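Local coordinates for protein imidazolonepropionase (Unidentified, PDB 2Q09) that hydrolyses a ring carbon-nitrogen bond of imidazolone-5-propanoate to give N-formimidoyl-L-glutamate, the third step of histidine degradation, at residues Leu32-Gly37 and Met371-Leu376; Pro66-Cys71 and Ser327-Met332; Gly134-Glu139 and Val396-Asn401; Glu267-Glu272 and Leu299-Ala304. All coordinates share one frame; numbering follows the deposited sequence.

Contact 1. Residues Leu32-Gly37 and Met371-Leu376; sequences LGVHEG and MLADFL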
loop_
_atom_site.group_PDB
_atom_site.type_symbol
_atom_site.label_atom_id
_atom_site.label_comp_id
_atom_site.label_asym_id
_atom_site.label_seq_id
_atom_site.Cartn_x
_atom_site.Cartn_y
_atom_site.Cartn_z
ATOM N N LEU A 32 -17.496 5.316 21.080
ATOM C CA LEU A 32 -17.515 4.534 19.849
ATOM C C LEU A 32 -17.953 3.103 20.143
ATOM O O LEU A 32 -17.296 2.385 20.893
ATOM C CB LEU A 32 -16.126 4.545 19.196
ATOM C CG LEU A 32 -15.997 3.974 17.778
ATOM C CD1 LEU A 32 -14.613 4.285 17.230
ATOM C CD2 LEU A 32 -16.241 2.472 17.792
ATOM N N GLY A 33 -19.074 2.701 19.549
ATOM C CA GLY A 33 -19.589 1.360 19.762
ATOM C C GLY A 33 -19.516 0.544 18.487
ATOM O O GLY A 33 -19.724 1.068 17.394
ATOM N N VAL A 34 -19.209 -0.739 18.612
ATOM C CA VAL A 34 -19.116 -1.573 17.429
ATOM C C VAL A 34 -20.129 -2.706 17.457
ATOM O O VAL A 34 -20.500 -3.206 18.518
ATOM C CB VAL A 34 -17.690 -2.164 17.270
ATOM C CG1 VAL A 34 -16.659 -1.044 17.310
ATOM C CG2 VAL A 34 -17.412 -3.190 18.349
ATOM N N HIS A 35 -20.589 -3.097 16.276
ATOM C CA HIS A 35 -21.532 -4.191 16.166
ATOM C C HIS A 35 -21.211 -4.994 14.922
ATOM O O HIS A 35 -21.191 -4.460 13.814
ATOM C CB HIS A 35 -22.971 -3.682 16.096
ATOM C CG HIS A 35 -23.985 -4.772 16.205
ATOM N ND1 HIS A 35 -24.070 -5.592 17.312
ATOM C CD2 HIS A 35 -24.926 -5.211 15.337
ATOM C CE1 HIS A 35 -25.017 -6.493 17.116
ATOM N NE2 HIS A 35 -25.553 -6.285 15.926
ATOM N N GLU A 36 -20.949 -6.277 15.119
ATOM C CA GLU A 36 -20.626 -7.170 14.021
ATOM C C GLU A 36 -19.539 -6.605 13.109
ATOM O O GLU A 36 -19.733 -6.446 11.902
ATOM C CB GLU A 36 -21.900 -7.496 13.236
ATOM C CG GLU A 36 -22.764 -8.546 13.930
ATOM C CD GLU A 36 -24.162 -8.656 13.360
ATOM O OE1 GLU A 36 -24.303 -8.694 12.124
ATOM O OE2 GLU A 36 -25.123 -8.717 14.153
ATOM N N GLY A 37 -18.395 -6.301 13.715
ATOM C CA GLY A 37 -17.242 -5.791 12.990
ATOM C C GLY A 37 -17.321 -4.395 12.397
ATOM O O GLY A 37 -16.409 -3.984 11.687
HETATM N N MSE A 371 -19.088 1.882 8.602
HETATM C CA MSE A 371 -17.830 1.373 8.055
HETATM C C MSE A 371 -17.190 0.370 9.012
HETATM O O MSE A 371 -17.560 0.308 10.183
HETATM C CB MSE A 371 -16.872 2.531 7.765
HETATM C CG MSE A 371 -17.367 3.420 6.638
HETATM SE SE MSE A 371 -16.052 4.731 6.079
HETATM C CE MSE A 371 -15.142 3.695 4.756
ATOM N N LEU A 372 -16.230 -0.408 8.515
ATOM C CA LEU A 372 -15.571 -1.416 9.339
ATOM C C LEU A 372 -14.886 -0.808 10.553
ATOM O O LEU A 372 -14.347 0.306 10.487
ATOM C CB LEU A 372 -14.571 -2.213 8.497
ATOM C CG LEU A 372 -15.220 -3.057 7.390
ATOM C CD1 LEU A 372 -14.157 -3.545 6.412
ATOM C CD2 LEU A 372 -15.980 -4.234 8.010
ATOM N N ALA A 373 -14.901 -1.547 11.659
ATOM C CA ALA A 373 -14.309 -1.072 12.901
ATOM C C ALA A 373 -12.802 -1.310 12.984
ATOM O O ALA A 373 -12.336 -2.121 13.791
ATOM C CB ALA A 373 -15.009 -1.723 14.097
ATOM N N ASP A 374 -12.061 -0.598 12.141
ATOM C CA ASP A 374 -10.603 -0.681 12.112
ATOM C C ASP A 374 -10.124 0.674 12.611
ATOM O O ASP A 374 -10.091 1.645 11.851
ATOM C CB ASP A 374 -10.105 -0.923 10.682
ATOM C CG ASP A 374 -10.326 -2.347 10.217
ATOM O OD1 ASP A 374 -11.062 -3.093 10.900
ATOM O OD2 ASP A 374 -9.764 -2.718 9.161
ATOM N N PHE A 375 -9.777 0.751 13.889
ATOM C CA PHE A 375 -9.327 2.018 14.440
ATOM C C PHE A 375 -8.215 1.845 15.457
ATOM O O PHE A 375 -7.937 0.725 15.917
ATOM C CB PHE A 375 -10.513 2.783 15.046
ATOM C CG PHE A 375 -11.249 2.036 16.118
ATOM C CD1 PHE A 375 -10.823 2.075 17.441
ATOM C CD2 PHE A 375 -12.385 1.299 15.803
ATOM C CE1 PHE A 375 -11.529 1.404 18.441
ATOM C CE2 PHE A 375 -13.100 0.624 16.789
ATOM C CZ PHE A 375 -12.670 0.672 18.111
ATOM N N LEU A 376 -7.587 2.960 15.817
ATOM C CA LEU A 376 -6.465 2.936 16.739
ATOM C C LEU A 376 -6.586 3.965 17.854
ATOM O O LEU A 376 -7.011 5.096 17.616
ATOM C CB LEU A 376 -5.176 3.234 15.970
ATOM C CG LEU A 376 -4.974 2.533 14.625
ATOM C CD1 LEU A 376 -3.804 3.164 13.890
ATOM C CD2 LEU A 376 -4.737 1.034 14.864
#

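Contact 2. Residues Pro66-Cys71 and Ser327-Met332; sequences PGLIDC and SLRMAM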
loop_
_atom_site.group_PDB
_atom_site.type_symbol
_atom_site.label_atom_id
_atom_site.label_comp_id
_atom_site.label_asym_id
_atom_site.label_seq_id
_atom_site.Cartn_x
_atom_site.Cartn_y
_atom_site.Cartn_z
ATOM N N PRO A 66 -8.560 6.153 12.343
ATOM C CA PRO A 66 -8.847 4.931 11.583
ATOM C C PRO A 66 -7.521 4.160 11.542
ATOM O O PRO A 66 -6.462 4.753 11.803
ATOM C CB PRO A 66 -9.180 5.449 10.196
ATOM C CG PRO A 66 -9.750 6.816 10.455
ATOM C CD PRO A 66 -8.795 7.350 11.521
ATOM N N GLY A 67 -7.568 2.858 11.264
ATOM C CA GLY A 67 -6.337 2.089 11.198
ATOM C C GLY A 67 -5.565 2.567 9.985
ATOM O O GLY A 67 -6.177 2.962 8.993
ATOM N N LEU A 68 -4.240 2.531 10.032
ATOM C CA LEU A 68 -3.457 2.999 8.894
ATOM C C LEU A 68 -3.460 1.955 7.777
ATOM O O LEU A 68 -3.618 0.752 8.023
ATOM C CB LEU A 68 -2.024 3.324 9.322
ATOM C CG LEU A 68 -1.882 4.252 10.539
ATOM C CD1 LEU A 68 -0.412 4.592 10.735
ATOM C CD2 LEU A 68 -2.714 5.524 10.354
ATOM N N ILE A 69 -3.301 2.437 6.551
ATOM C CA ILE A 69 -3.297 1.578 5.379
ATOM C C ILE A 69 -2.060 1.823 4.511
ATOM O O ILE A 69 -1.802 2.965 4.123
ATOM C CB ILE A 69 -4.568 1.851 4.544
ATOM C CG1 ILE A 69 -5.806 1.650 5.428
ATOM C CG2 ILE A 69 -4.627 0.942 3.320
ATOM C CD1 ILE A 69 -7.114 2.056 4.768
ATOM N N ASP A 70 -1.324 0.752 4.208
ATOM C CA ASP A 70 -0.117 0.809 3.364
ATOM C C ASP A 70 -0.539 0.121 2.065
ATOM O O ASP A 70 -0.519 -1.107 1.964
ATOM C CB ASP A 70 1.027 0.036 4.038
ATOM C CG ASP A 70 2.395 0.441 3.525
ATOM O OD1 ASP A 70 3.386 -0.102 4.053
ATOM O OD2 ASP A 70 2.485 1.291 2.612
ATOM N N CYS A 71 -0.915 0.921 1.074
ATOM C CA CYS A 71 -1.443 0.403 -0.183
ATOM C C CYS A 71 -0.487 0.004 -1.300
ATOM O O CYS A 71 -0.939 -0.265 -2.413
ATOM C CB CYS A 71 -2.461 1.406 -0.745
ATOM S SG CYS A 71 -1.749 3.033 -1.244
ATOM N N SER A 327 8.570 0.675 7.255
ATOM C CA SER A 327 7.931 1.680 8.083
ATOM C C SER A 327 7.009 2.539 7.225
ATOM O O SER A 327 7.448 3.154 6.247
ATOM C CB SER A 327 8.988 2.575 8.736
ATOM O OG SER A 327 8.373 3.576 9.530
ATOM N N LEU A 328 5.730 2.576 7.578
ATOM C CA LEU A 328 4.788 3.405 6.839
ATOM C C LEU A 328 4.941 4.838 7.338
ATOM O O LEU A 328 4.907 5.790 6.564
ATOM C CB LEU A 328 3.342 2.951 7.063
ATOM C CG LEU A 328 2.288 3.886 6.453
ATOM C CD1 LEU A 328 2.484 3.969 4.941
ATOM C CD2 LEU A 328 0.886 3.380 6.781
ATOM N N ARG A 329 5.110 4.981 8.647
ATOM C CA ARG A 329 5.253 6.308 9.226
ATOM C C ARG A 329 6.493 7.049 8.743
ATOM O O ARG A 329 6.467 8.270 8.605
ATOM C CB ARG A 329 5.209 6.225 10.754
ATOM C CG ARG A 329 3.804 5.841 11.240
ATOM C CD ARG A 329 3.695 5.741 12.749
ATOM N NE ARG A 329 3.890 7.031 13.400
ATOM C CZ ARG A 329 3.804 7.210 14.714
ATOM N NH1 ARG A 329 3.520 6.178 15.501
ATOM N NH2 ARG A 329 4.016 8.402 15.251
HETATM N N MSE A 330 7.572 6.322 8.462
HETATM C CA MSE A 330 8.788 6.964 7.962
HETATM C C MSE A 330 8.427 7.519 6.581
HETATM O O MSE A 330 8.876 8.596 6.180
HETATM C CB MSE A 330 9.924 5.948 7.828
HETATM C CG MSE A 330 11.250 6.541 7.375
HETATM SE SE MSE A 330 12.044 7.713 8.733
HETATM C CE MSE A 330 11.857 9.406 7.832
ATOM N N ALA A 331 7.597 6.777 5.857
ATOM C CA ALA A 331 7.175 7.208 4.528
ATOM C C ALA A 331 6.360 8.494 4.628
ATOM O O ALA A 331 6.457 9.381 3.776
ATOM C CB ALA A 331 6.343 6.114 3.853
HETATM N N MSE A 332 5.538 8.583 5.668
HETATM C CA MSE A 332 4.718 9.773 5.881
HETATM C C MSE A 332 5.636 10.968 6.158
HETATM O O MSE A 332 5.430 12.070 5.637
HETATM C CB MSE A 332 3.775 9.548 7.066
HETATM C CG MSE A 332 2.739 8.446 6.810
HETATM SE SE MSE A 332 1.789 7.909 8.395
HETATM C CE MSE A 332 0.587 9.475 8.519
#

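Contact 3. Residues Gly134-Glu139 and Val396-Asn401; sequences GVTTVE and VSRVVN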
loop_
_atom_site.group_PDB
_atom_site.type_symbol
_atom_site.label_atom_id
_atom_site.label_comp_id
_atom_site.label_asym_id
_atom_site.label_seq_id
_atom_site.Cartn_x
_atom_site.Cartn_y
_atom_site.Cartn_z
ATOM N N GLY A 134 0.553 0.629 13.585
ATOM C CA GLY A 134 -0.854 0.952 13.435
ATOM C C GLY A 134 -1.441 0.584 12.080
ATOM O O GLY A 134 -2.568 0.965 11.776
ATOM N N VAL A 135 -0.699 -0.154 11.260
ATOM C CA VAL A 135 -1.222 -0.540 9.947
ATOM C C VAL A 135 -2.213 -1.694 10.122
ATOM O O VAL A 135 -1.873 -2.728 10.695
ATOM C CB VAL A 135 -0.096 -0.983 8.995
ATOM C CG1 VAL A 135 -0.692 -1.443 7.661
ATOM C CG2 VAL A 135 0.874 0.186 8.749
ATOM N N THR A 136 -3.437 -1.513 9.636
ATOM C CA THR A 136 -4.465 -2.542 9.780
ATOM C C THR A 136 -4.844 -3.184 8.453
ATOM O O THR A 136 -5.518 -4.213 8.425
ATOM C CB THR A 136 -5.714 -1.966 10.467
ATOM O OG1 THR A 136 -6.117 -0.765 9.799
ATOM C CG2 THR A 136 -5.408 -1.658 11.929
ATOM N N THR A 137 -4.416 -2.571 7.355
ATOM C CA THR A 137 -4.649 -3.110 6.016
ATOM C C THR A 137 -3.380 -2.867 5.209
ATOM O O THR A 137 -2.886 -1.735 5.140
ATOM C CB THR A 137 -5.819 -2.416 5.279
ATOM O OG1 THR A 137 -7.053 -2.700 5.946
ATOM C CG2 THR A 137 -5.903 -2.918 3.836
ATOM N N VAL A 138 -2.838 -3.924 4.619
ATOM C CA VAL A 138 -1.627 -3.797 3.817
ATOM C C VAL A 138 -1.825 -4.476 2.467
ATOM O O VAL A 138 -2.476 -5.513 2.379
ATOM C CB VAL A 138 -0.394 -4.428 4.534
ATOM C CG1 VAL A 138 -0.642 -5.918 4.814
ATOM C CG2 VAL A 138 0.853 -4.265 3.674
ATOM N N GLU A 139 -1.289 -3.864 1.416
ATOM C CA GLU A 139 -1.368 -4.424 0.072
ATOM C C GLU A 139 -0.014 -5.078 -0.209
ATOM O O GLU A 139 1.037 -4.466 0.025
ATOM C CB GLU A 139 -1.620 -3.320 -0.955
ATOM C CG GLU A 139 -1.818 -3.834 -2.390
ATOM C CD GLU A 139 -0.617 -3.572 -3.293
ATOM O OE1 GLU A 139 0.510 -3.372 -2.775
ATOM O OE2 GLU A 139 -0.801 -3.575 -4.530
ATOM N N VAL A 396 -2.186 2.233 22.096
ATOM C CA VAL A 396 -2.741 1.840 23.384
ATOM C C VAL A 396 -3.754 0.741 23.073
ATOM O O VAL A 396 -3.990 -0.165 23.877
ATOM C CB VAL A 396 -3.461 3.023 24.070
ATOM C CG1 VAL A 396 -4.385 2.514 25.157
ATOM C CG2 VAL A 396 -2.433 3.983 24.664
ATOM N N SER A 397 -4.329 0.826 21.879
ATOM C CA SER A 397 -5.318 -0.147 21.436
ATOM C C SER A 397 -5.332 -0.187 19.913
ATOM O O SER A 397 -5.288 0.856 19.255
ATOM C CB SER A 397 -6.704 0.235 21.976
ATOM O OG SER A 397 -7.699 -0.688 21.569
ATOM N N ARG A 398 -5.376 -1.391 19.353
ATOM C CA ARG A 398 -5.399 -1.567 17.903
ATOM C C ARG A 398 -6.563 -2.489 17.590
ATOM O O ARG A 398 -6.494 -3.695 17.823
ATOM C CB ARG A 398 -4.079 -2.180 17.406
ATOM C CG ARG A 398 -4.042 -2.458 15.901
ATOM C CD ARG A 398 -2.655 -2.963 15.474
ATOM N NE ARG A 398 -2.630 -3.334 14.063
ATOM C CZ ARG A 398 -3.113 -4.473 13.583
ATOM N NH1 ARG A 398 -3.655 -5.375 14.398
ATOM N NH2 ARG A 398 -3.072 -4.706 12.281
ATOM N N VAL A 399 -7.635 -1.911 17.059
ATOM C CA VAL A 399 -8.843 -2.655 16.753
ATOM C C VAL A 399 -9.035 -2.932 15.272
ATOM O O VAL A 399 -8.979 -2.019 14.443
ATOM C CB VAL A 399 -10.080 -1.903 17.286
ATOM C CG1 VAL A 399 -11.354 -2.638 16.892
ATOM C CG2 VAL A 399 -9.989 -1.779 18.792
ATOM N N VAL A 400 -9.263 -4.205 14.949
ATOM C CA VAL A 400 -9.487 -4.627 13.575
ATOM C C VAL A 400 -10.773 -5.453 13.556
ATOM O O VAL A 400 -10.908 -6.427 14.300
ATOM C CB VAL A 400 -8.297 -5.467 13.053
ATOM C CG1 VAL A 400 -8.586 -5.980 11.659
ATOM C CG2 VAL A 400 -7.027 -4.611 13.057
ATOM N N ASN A 401 -11.713 -5.048 12.713
ATOM C CA ASN A 401 -13.007 -5.706 12.591
ATOM C C ASN A 401 -13.720 -5.750 13.939
ATOM O O ASN A 401 -14.413 -6.716 14.262
ATOM C CB ASN A 401 -12.854 -7.123 12.040
ATOM C CG ASN A 401 -14.124 -7.621 11.367
ATOM O OD1 ASN A 401 -14.753 -8.581 11.815
ATOM N ND2 ASN A 401 -14.512 -6.951 10.290
#

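Contact 4. Residues Glu267-Glu272 and Leu299-Ala304; sequences EYLDPE and LPPVVA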
loop_
_atom_site.group_PDB
_atom_site.type_symbol
_atom_site.label_atom_id
_atom_site.label_comp_id
_atom_site.label_asym_id
_atom_site.label_seq_id
_atom_site.Cartn_x
_atom_site.Cartn_y
_atom_site.Cartn_z
ATOM N N GLU A 267 6.980 10.223 -10.711
ATOM C CA GLU A 267 7.992 11.278 -10.777
ATOM C C GLU A 267 7.870 12.097 -12.068
ATOM O O GLU A 267 8.008 13.320 -12.052
ATOM C CB GLU A 267 9.409 10.689 -10.703
ATOM C CG GLU A 267 9.953 10.408 -9.298
ATOM C CD GLU A 267 9.211 9.307 -8.581
ATOM O OE1 GLU A 267 8.592 8.470 -9.264
ATOM O OE2 GLU A 267 9.263 9.268 -7.333
ATOM N N TYR A 268 7.602 11.412 -13.179
ATOM C CA TYR A 268 7.489 12.061 -14.487
ATOM C C TYR A 268 6.072 12.253 -15.026
ATOM O O TYR A 268 5.875 12.352 -16.238
ATOM C CB TYR A 268 8.311 11.274 -15.513
ATOM C CG TYR A 268 9.804 11.356 -15.291
ATOM C CD1 TYR A 268 10.561 12.368 -15.879
ATOM C CD2 TYR A 268 10.458 10.449 -14.455
ATOM C CE1 TYR A 268 11.937 12.476 -15.642
ATOM C CE2 TYR A 268 11.824 10.546 -14.207
ATOM C CZ TYR A 268 12.559 11.562 -14.804
ATOM O OH TYR A 268 13.910 11.672 -14.558
ATOM N N LEU A 269 5.083 12.313 -14.145
ATOM C CA LEU A 269 3.704 12.499 -14.586
ATOM C C LEU A 269 3.537 13.891 -15.200
ATOM O O LEU A 269 4.077 14.872 -14.692
ATOM C CB LEU A 269 2.749 12.331 -13.407
ATOM C CG LEU A 269 1.246 12.492 -13.656
ATOM C CD1 LEU A 269 0.741 11.391 -14.578
ATOM C CD2 LEU A 269 0.515 12.436 -12.321
ATOM N N ASP A 270 2.792 13.966 -16.302
ATOM C CA ASP A 270 2.558 15.234 -16.999
ATOM C C ASP A 270 1.125 15.748 -16.798
ATOM O O ASP A 270 0.275 15.039 -16.262
ATOM C CB ASP A 270 2.822 15.057 -18.496
ATOM C CG ASP A 270 1.912 14.020 -19.123
ATOM O OD1 ASP A 270 1.550 14.184 -20.306
ATOM O OD2 ASP A 270 1.566 13.035 -18.438
ATOM N N PRO A 271 0.841 16.994 -17.229
ATOM C CA PRO A 271 -0.481 17.623 -17.106
ATOM C C PRO A 271 -1.615 16.796 -17.700
ATOM O O PRO A 271 -2.645 16.589 -17.057
ATOM C CB PRO A 271 -0.298 18.945 -17.848
ATOM C CG PRO A 271 1.129 19.270 -17.582
ATOM C CD PRO A 271 1.811 17.944 -17.804
ATOM N N GLU A 272 -1.424 16.331 -18.929
ATOM C CA GLU A 272 -2.434 15.530 -19.608
ATOM C C GLU A 272 -2.814 14.331 -18.751
ATOM O O GLU A 272 -3.989 13.993 -18.622
ATOM C CB GLU A 272 -1.905 15.053 -20.962
ATOM C CG GLU A 272 -1.592 16.172 -21.948
ATOM C CD GLU A 272 -0.507 17.120 -21.463
ATOM O OE1 GLU A 272 0.545 16.636 -20.997
ATOM O OE2 GLU A 272 -0.701 18.349 -21.559
ATOM N N LEU A 299 11.148 15.352 -8.752
ATOM C CA LEU A 299 10.023 15.232 -7.825
ATOM C C LEU A 299 8.685 15.032 -8.525
ATOM O O LEU A 299 8.459 15.558 -9.609
ATOM C CB LEU A 299 9.937 16.490 -6.971
ATOM C CG LEU A 299 11.136 16.802 -6.075
ATOM C CD1 LEU A 299 11.400 18.297 -6.069
ATOM C CD2 LEU A 299 10.879 16.291 -4.676
ATOM N N PRO A 300 7.791 14.239 -7.919
ATOM C CA PRO A 300 6.469 13.992 -8.505
ATOM C C PRO A 300 5.766 15.352 -8.532
ATOM O O PRO A 300 6.036 16.211 -7.698
ATOM C CB PRO A 300 5.813 13.036 -7.510
ATOM C CG PRO A 300 6.961 12.330 -6.882
ATOM C CD PRO A 300 7.963 13.469 -6.681
ATOM N N PRO A 301 4.878 15.583 -9.507
ATOM C CA PRO A 301 4.166 16.862 -9.609
ATOM C C PRO A 301 3.094 17.083 -8.536
ATOM O O PRO A 301 1.901 17.223 -8.839
ATOM C CB PRO A 301 3.575 16.805 -11.019
ATOM C CG PRO A 301 3.206 15.355 -11.134
ATOM C CD PRO A 301 4.430 14.658 -10.562
ATOM N N VAL A 302 3.536 17.137 -7.285
ATOM C CA VAL A 302 2.635 17.324 -6.139
ATOM C C VAL A 302 1.777 18.589 -6.246
ATOM O O VAL A 302 0.555 18.546 -6.075
ATOM C CB VAL A 302 3.429 17.377 -4.809
ATOM C CG1 VAL A 302 2.526 17.782 -3.662
ATOM C CG2 VAL A 302 4.045 16.014 -4.529
ATOM N N VAL A 303 2.416 19.719 -6.523
ATOM C CA VAL A 303 1.680 20.972 -6.637
ATOM C C VAL A 303 0.572 20.858 -7.686
ATOM O O VAL A 303 -0.569 21.223 -7.432
ATOM C CB VAL A 303 2.627 22.143 -7.002
ATOM C CG1 VAL A 303 1.825 23.404 -7.278
ATOM C CG2 VAL A 303 3.599 22.386 -5.859
ATOM N N ALA A 304 0.911 20.344 -8.862
ATOM C CA ALA A 304 -0.077 20.189 -9.929
ATOM C C ALA A 304 -1.185 19.205 -9.554
ATOM O O ALA A 304 -2.358 19.433 -9.867
ATOM C CB ALA A 304 0.603 19.750 -11.221
#

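Contact 1. Residues Leu32-Gly37 and Met371-Leu376
Leu32 and Phe375 reach toward each other tip to tip, and an apolar cluster forms where they meet. Leu32 CD1 stands over the middle of the Phe375 ring, 4.0 Å from its centroid and 10° off the ring normal, a CH-pi contact. The second methyl stands outside the rim on the same side, with Leu32 CD2 3.8 Å from Phe375 CE2. With CG between the backbone N and the carbonyl carbon (chi1 58°), the Phe375 ring is carried toward Leu32. Val34 completes the cluster through a single methyl: its CG1 sits at the edge of the ring, near its plane, 4.0 Å from Phe375 CE2, and also 3.7 Å from Ala373 CB.

The polar part is a backbone bond at the other end of the contact. Ala373 N donates to Gly37 O over 2.9 Å, almost straight at 170°, with the donor tilted out of the carbonyl plane. Carbon atoms crowd the same oxygen: Leu372 CA lies 3.6 Å from Gly37 O in a CA-H...O contact, and Leu372 CD2 is 3.7 Å from it. Ala373 is the centre of an inverse gamma turn, closed by a weak bond from Asp374 N to Leu372 O.

Trp9 meets the Phe375 ring edge-to-face, and Asp374 forms a salt bridge with Arg168. Strand 30-35 and the turn after it are joined to the chain entering strand 375-378, the strand by the buried aromatic-aliphatic cluster and the turn by Gly37 O. Away from the metal site, the contact holds by apolar touches and one backbone bond, with no charged pair between the segments.

Contact 2. Residues Pro66-Cys71 and Ser327-Met332
Leu328, at the start of helix 328-339, packs against Leu68 and Asp70 of strand 63-73, the strand of the amidohydrolase beta/alpha barrel that leads to the metal ligands His72 and His74. The short helix and strand segments lie almost perpendicular, at 84°, with their axes 10.1 Å apart, and Leu328 spans the gap. Its CG is anti to the backbone N (chi1 173°), and its two methyls divide the strand between them. Leu328 CD2 touches Leu68 CB at 3.9 Å and Ile69 O at 3.8 Å. Leu328 CD1 approaches the carboxylate of Asp70, 3.5 Å from OD2, as the two side chains slide past each other in opposite directions. A looser apolar touch follows from the next helix residue, where Leu68 CD1 lies 4.4 Å from Arg329 CG.

No hydrogen bond links the segments, yet the buried polar ends are provided for. Asp70 OD2 is hydrogen-bonded to Ser315 OG and OD1 to Ser316 OG, just ahead of the iron ligand Asp317; the methyl of Leu328 thus lies against a carboxylate already held by two hydroxyls. Ser327 caps the helix start, its OG accepting from Met330 N over 3.1 Å. Arg329 extends to Gln394 and the carbonyl of Leu386.

On one side Leu328 also meets Val135 of the adjacent barrel strand 135-141, and Glu133 bonds to the backbone N of Leu328. Leu68 lies against Leu376 of strand 375-378, while Ile69, its CB directed away from helix 328-339, packs on Ala354 and Ala355 of helix 352-357.

Contact 3. Residues Gly134-Glu139 and Val396-Asn401
Arg398 grips the backbone of Val135 and places one face of its guanidinium against the methyl of Thr136. Its chain is extended from CG to NE; chi4 of -79° then turns CZ aside. Arg398 NH2 donates to Val135 O over 2.8 Å in a nearly straight bond of 174°, the oxygen lying in the guanidinium plane and the donor tilted from the carbonyl plane. Thr136 CG2 stands over that face, 3.9 Å from Arg398 NH2. NH2 is also bonded to Pro166 O, so this one nitrogen is gripped by two carbonyls, which probably limits the rotation of the group.

The tight apolar point is methyl to methyl: Thr136 CG2 lies 3.6 Å from Val400 CG2, the two side chains sliding past in opposite directions. Beyond this pair the contact thins: Thr136 CG2 is 4.4 Å from Val399 O, and Val400, partly exposed, marks the more open side. The strand axes come no nearer than 8.4 Å, their directions 35° apart, so no backbone-to-backbone bond joins them and side chains reach across. Thr136 OG1 is turned to a weak bond with Leu68 O.

Leu376 of strand 375-378 touches both Thr136 and Arg398. Gly134, in a Schellman motif, ends helix 116-133 and starts strand 135-141. The arrangement fits the amidohydrolase plan, in which a beta/alpha barrel is flanked by a smaller beta domain built from both chain ends.

Contact 4. Residues Glu267-Glu272 and Leu299-Ala304
Leu269 sets its CG anti to the backbone N (chi1 180°), and with CD1 at chi2 65° the other methyl, CD2, falls 4.1 Å from Pro301 CG. Glu267 is bent at chi2 (67°), which carries CD back alongside Pro300. Each side chain meets one of two successive prolines. The ring of Pro301 crosses the Leu269 side chain at about a right angle: Pro301 CG lies 3.8 Å from Leu269 CB and 3.7 Å from Leu269 O. Glu267 and Pro300 lie side by side, pointing the same way, with Glu267 OE2 3.9 Å from Pro300 CG. Here the backbones come close as well, Glu267 CA being 3.9 Å from Pro300 CA.

No hydrogen bond joins the segments. Glu267 O and Leu299 O lie 3.3 Å apart, two acceptors whose repulsion is probably eased by the weak bond that Lys298 NZ gives to Glu267 O. Pro301 is the centre of an inverse gamma turn, closed by Val302 N to Pro300 O over 2.7 Å, which bends the chain into helix 302-307. Asp270 in turn takes the N-cap position of helix 271-280, with a weak bond from Gly273 N to its OD2.

Glu267 touches Gln245, a residue of the inhibitor pocket, and so stands in the second shell of that site. Leu269 and Pro301 both lean on Ile274 of helix 271-280, Pro300 rests on Phe339 of helix 328-339, and Phe291 of helix 288-293 touches Glu267 and Leu299.

In the fold
Contact 2 lies deepest, about 8 Å from the centre of the chain, and contact 3 follows at about 14 Å; contacts 1 and 4 lie 20 Å or more out, although most of their touching residues are buried. Contacts 1, 2 and 3 share neighbouring strands and touch: Asp374 O meets Gly67 N, Phe375 O meets Val399 N, and Leu68 O meets Thr136 N. Contact 1 lies within the flanking beta domain, contact 2 within the barrel, and contact 3 ties the two. Contact 4 stands apart, about 11 Å from contact 2 at the nearest atoms. Contacts 1 and 3 each have one cross-segment hydrogen bond, while contacts 2 and 4 rely on packing without any.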